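Local coordinates for arginine decarboxylase, A207R protein (Paramecium bursaria Chlorella virus 1, PDB 2NVA) that catalyses the pyridoxal 5'-phosphate-dependent decarboxylation of arginine to agmatine as a member of the eukaryotic ornithine decarboxylase-like family, at the interface of chains A and B. Sequence-based numbering; all coordinates share one arbitrary frame. Chains: chain A/B, arginine decarboxylase, A207R protein.

Contact 1: the interface of chains A and B. Residues chain A 287, 294-295, 325, 327; chain B 143, 295, 357.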
loop_
_atom_site.group_PDB
_atom_site.type_symbol
_atom_site.label_atom_id
_atom_site.label_comp_id
_atom_site.label_asym_id
_atom_site.label_seq_id
_atom_site.Cartn_x
_atom_site.Cartn_y
_atom_site.Cartn_z
ATOM N N TYR A 287 5.029 3.121 2.338
ATOM C CA TYR A 287 4.692 1.716 2.065
ATOM C C TYR A 287 4.748 0.849 3.325
ATOM O O TYR A 287 4.416 -0.351 3.298
ATOM C CB TYR A 287 5.642 1.159 1.007
ATOM C CG TYR A 287 5.472 1.796 -0.353
ATOM C CD1 TYR A 287 4.396 1.458 -1.162
ATOM C CD2 TYR A 287 6.371 2.760 -0.814
ATOM C CE1 TYR A 287 4.237 2.035 -2.426
ATOM C CE2 TYR A 287 6.218 3.347 -2.078
ATOM C CZ TYR A 287 5.153 2.970 -2.876
ATOM O OH TYR A 287 4.997 3.541 -4.126
ATOM N N ILE A 294 -0.259 9.319 2.009
ATOM C CA ILE A 294 -0.785 9.175 0.654
ATOM C C ILE A 294 -2.315 9.262 0.628
ATOM O O ILE A 294 -2.880 10.026 -0.158
ATOM C CB ILE A 294 -0.332 7.841 -0.003
ATOM C CG1 ILE A 294 1.198 7.686 0.027
ATOM C CG2 ILE A 294 -0.903 7.712 -1.437
ATOM C CD1 ILE A 294 1.995 8.787 -0.688
ATOM N N PHE A 295 -2.969 8.474 1.470
ATOM C CA PHE A 295 -4.427 8.286 1.391
ATOM C C PHE A 295 -5.260 9.259 2.217
ATOM O O PHE A 295 -6.466 9.422 1.939
ATOM C CB PHE A 295 -4.791 6.832 1.707
ATOM C CG PHE A 295 -4.204 5.847 0.732
ATOM C CD1 PHE A 295 -4.761 5.692 -0.542
ATOM C CD2 PHE A 295 -3.076 5.101 1.065
ATOM C CE1 PHE A 295 -4.218 4.805 -1.464
ATOM C CE2 PHE A 295 -2.525 4.210 0.149
ATOM C CZ PHE A 295 -3.103 4.071 -1.127
ATOM N N ASP A 325 11.219 4.683 -4.078
ATOM C CA ASP A 325 10.204 5.456 -4.800
ATOM C C ASP A 325 10.181 6.928 -4.410
ATOM O O ASP A 325 10.259 7.259 -3.226
ATOM C CB ASP A 325 8.840 4.810 -4.513
ATOM C CG ASP A 325 7.766 5.253 -5.447
ATOM O OD1 ASP A 325 7.717 6.433 -5.879
ATOM O OD2 ASP A 325 6.894 4.402 -5.767
ATOM N N VAL A 327 7.646 8.886 -4.553
ATOM C CA VAL A 327 6.347 9.186 -3.894
ATOM C C VAL A 327 6.433 9.012 -2.371
ATOM O O VAL A 327 5.629 9.579 -1.608
ATOM C CB VAL A 327 5.195 8.328 -4.482
ATOM C CG1 VAL A 327 5.131 6.970 -3.812
ATOM C CG2 VAL A 327 3.856 9.061 -4.348
ATOM N N VAL B 143 6.905 7.037 -12.784
ATOM C CA VAL B 143 7.211 7.294 -11.373
ATOM C C VAL B 143 8.517 8.083 -11.290
ATOM O O VAL B 143 9.575 7.590 -11.701
ATOM C CB VAL B 143 7.350 5.974 -10.574
ATOM C CG1 VAL B 143 7.651 6.268 -9.114
ATOM C CG2 VAL B 143 6.085 5.132 -10.688
ATOM N N PHE B 295 -0.499 4.240 -7.951
ATOM C CA PHE B 295 0.854 4.789 -8.046
ATOM C C PHE B 295 1.388 4.977 -9.457
ATOM O O PHE B 295 2.336 5.748 -9.666
ATOM C CB PHE B 295 1.811 3.964 -7.193
ATOM C CG PHE B 295 1.496 4.036 -5.724
ATOM C CD1 PHE B 295 1.793 5.186 -4.988
ATOM C CD2 PHE B 295 0.849 2.986 -5.094
ATOM C CE1 PHE B 295 1.458 5.268 -3.649
ATOM C CE2 PHE B 295 0.507 3.055 -3.735
ATOM C CZ PHE B 295 0.828 4.197 -3.015
ATOM N N LEU B 357 3.415 -5.557 -3.595
ATOM C CA LEU B 357 2.816 -4.428 -2.895
ATOM C C LEU B 357 1.481 -4.754 -2.196
ATOM O O LEU B 357 0.723 -3.854 -1.816
ATOM C CB LEU B 357 2.671 -3.255 -3.859
ATOM C CG LEU B 357 3.940 -2.419 -4.020
ATOM C CD1 LEU B 357 4.000 -1.750 -5.381
ATOM C CD2 LEU B 357 3.983 -1.400 -2.912
#

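Contact 2: the interface of chains A and B. Residues chain A 324, 361-362; chain B 48, 353, 357.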
loop_
_atom_site.group_PDB
_atom_site.type_symbol
_atom_site.label_atom_id
_atom_site.label_comp_id
_atom_site.label_asym_id
_atom_site.label_seq_id
_atom_site.Cartn_x
_atom_site.Cartn_y
_atom_site.Cartn_z
ATOM N N CYS A 324 12.813 2.957 -2.562
ATOM C CA CYS A 324 13.300 3.448 -3.863
ATOM C C CYS A 324 12.468 4.568 -4.501
ATOM O O CYS A 324 12.950 5.297 -5.378
ATOM C CB CYS A 324 13.319 2.265 -4.854
ATOM S SG CYS A 324 11.654 1.408 -5.000
ATOM N N PHE A 361 7.252 -3.998 0.444
ATOM C CA PHE A 361 7.858 -3.420 -0.759
ATOM C C PHE A 361 9.326 -3.056 -0.478
ATOM O O PHE A 361 9.634 -2.487 0.569
ATOM C CB PHE A 361 7.065 -2.189 -1.209
ATOM C CG PHE A 361 7.509 -1.618 -2.553
ATOM C CD1 PHE A 361 7.724 -2.454 -3.661
ATOM C CD2 PHE A 361 7.671 -0.245 -2.714
ATOM C CE1 PHE A 361 8.111 -1.917 -4.899
ATOM C CE2 PHE A 361 8.063 0.297 -3.934
ATOM C CZ PHE A 361 8.282 -0.543 -5.033
ATOM N N ASN A 362 10.213 -3.397 -1.411
ATOM C CA ASN A 362 11.664 -3.179 -1.289
ATOM C C ASN A 362 12.354 -4.032 -0.208
ATOM O O ASN A 362 13.558 -3.901 0.003
ATOM C CB ASN A 362 11.984 -1.701 -1.027
ATOM C CG ASN A 362 11.945 -0.844 -2.278
ATOM O OD1 ASN A 362 11.058 -0.987 -3.135
ATOM N ND2 ASN A 362 12.903 0.067 -2.379
ATOM N N LYS B 48 13.060 -5.760 -6.200
ATOM C CA LYS B 48 11.913 -5.038 -5.642
ATOM C C LYS B 48 10.670 -5.072 -6.533
ATOM O O LYS B 48 9.546 -4.948 -6.039
ATOM C CB LYS B 48 12.282 -3.582 -5.323
ATOM C CG LYS B 48 12.853 -2.795 -6.497
ATOM C CD LYS B 48 13.493 -1.518 -5.948
ATOM C CE LYS B 48 14.583 -1.003 -6.853
ATOM N NZ LYS B 48 15.814 -1.894 -6.842
ATOM N N TYR B 353 5.437 -4.670 -9.990
ATOM C CA TYR B 353 4.903 -3.869 -8.870
ATOM C C TYR B 353 3.455 -4.233 -8.583
ATOM O O TYR B 353 2.596 -3.357 -8.414
ATOM C CB TYR B 353 5.077 -2.359 -9.145
ATOM C CG TYR B 353 6.519 -2.024 -9.468
ATOM C CD1 TYR B 353 7.482 -2.018 -8.462
ATOM C CD2 TYR B 353 6.923 -1.744 -10.781
ATOM C CE1 TYR B 353 8.817 -1.749 -8.737
ATOM C CE2 TYR B 353 8.268 -1.468 -11.073
ATOM C CZ TYR B 353 9.208 -1.471 -10.024
ATOM O OH TYR B 353 10.546 -1.219 -10.255
ATOM N N LEU B 357 3.415 -5.557 -3.595
ATOM C CA LEU B 357 2.816 -4.428 -2.895
ATOM C C LEU B 357 1.481 -4.754 -2.196
ATOM O O LEU B 357 0.723 -3.854 -1.816
ATOM C CB LEU B 357 2.671 -3.255 -3.859
ATOM C CG LEU B 357 3.940 -2.419 -4.020
ATOM C CD1 LEU B 357 4.000 -1.750 -5.381
ATOM C CD2 LEU B 357 3.983 -1.400 -2.912
HETATM O O HOH W 1 9.443 -5.463 -3.262
#

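Contact 1: the interface of chains A and B
B:Phe295 pushes its ring into chain A, meeting A:Tyr287 tip to tip. The phenol oxygen OH of A:Tyr287 rests above one face of the phenylalanine ring, offset toward the rim, 3.7 Å from B:Phe295 CD1. On the same side of the ring, CG1 of A:Val327, whose side chain crosses at about a right angle, lies 4.0 Å from B:Phe295 CD1; its chi1 of 85°, CG1 between backbone N and carbonyl carbon, points this methyl at the ring. On the other side A:Ile294 crosses obliquely, CG2 4.1 Å from B:Phe295 CE1, so the ring's outer edge fits between the two methyls. The closest carbon-to-carbon approach is 3.4 Å, between A:Tyr287 CD1 and B:Leu357 CD2. OH of A:Tyr287 hydrogen-bonds to A:Asp325 OD2 at 2.7 Å, from above the carboxylate plane, and OD1 accepts the backbone N of A:Val327 at 2.8 Å, nearly straight (172° at H). Tyrosine suits the place: CD1 and CE1 offer carbon to B:Leu357, while OH, already bonded, can lie over a hydrocarbon ring that asks for no polar partner. B:Val143 is close but peripheral, its CG1 3.2 Å from A:Asp325 OD1 with little surface hidden. Looser still is the phenylalanine pair, A:Phe295 CZ lying 4.4 Å from B:Phe295 CZ. A:Tyr287 and A:Asp325 also line the pocket of the agmatine-cofactor adduct, so this packing abuts an active site and may help shape it. In ornithine decarboxylase-like enzymes a beta domain accompanies the cofactor-binding barrel; this patch belongs to the two-fold dimer interface, where the 292-295 helices bring the two Phe295 tips together.

Contact 2: the interface of chains A and B
B:Lys48, a residue that binds pyridoxal 5'-phosphate, passes its aliphatic chain obliquely across A:Asn362 and on to A:Cys324. Its CB lies 3.6 Å from the amide oxygen OD1 of A:Asn362. CG sits between the backbone N and the carbonyl carbon (chi1 55°), sending the chain on toward the cysteine. CD then comes 3.6 Å from the thiol sulfur SG of A:Cys324, and CE passes that residue's CB at 4.0 Å. A bend at the end of the chain turns the terminal amine NZ away from these neighbours. Lysine suits the place because its methylenes can pack against the partner while the amine goes elsewhere. In the resting enzymes of this family the lysine forms the internal aldimine; here the cofactor carries agmatine, so NZ is not in that linkage. A:Cys324 also lines the ligand pocket, making the site one shared by both chains. OD1 of A:Asn362 stands 3.2 Å above the plane of the A:Phe361 ring, over its centre. On the opposite face lies B:Leu357, CD1 near the rim and CD2 3.6 Å from A:Phe361 CG. At the edges, A:Phe361 CE1 and B:Tyr353 CD1 are 3.6 Å apart, each ring meeting the other's rim in plane. With CG anti to the backbone N (chi1 -173°), the apolar phenylalanine reaches into chain B, its far edge at B:Tyr353 and its faces between A:Asn362 OD1 and B:Leu357. A:Asn362 ND2 offers A:Cys324 SG a weak hydrogen bond. Water 1 links the backbones, receiving the N-H of A:Asn362 at 2.9 Å and lying 2.8 Å from the carbonyl oxygen O of B:Lys48.

The C-alpha centres of contact 1 and contact 2 lie about 10 Å apart, and B:Leu357 belongs to both, its methyl CD2 touching an aromatic residue of chain A in each. A:Asp325 of contact 1 directly follows A:Cys324 of contact 2, so one stretch of chain A serves both patches. Contact 1 joins the phenylalanines at the ends of the 292-295 helices near the centre of the dimer; contact 2 reaches the cofactor-binding residues of chain B. Two-fold symmetry gives each a twin, consistent with active sites built from both subunits, as in ornithine decarboxylase-like enzymes.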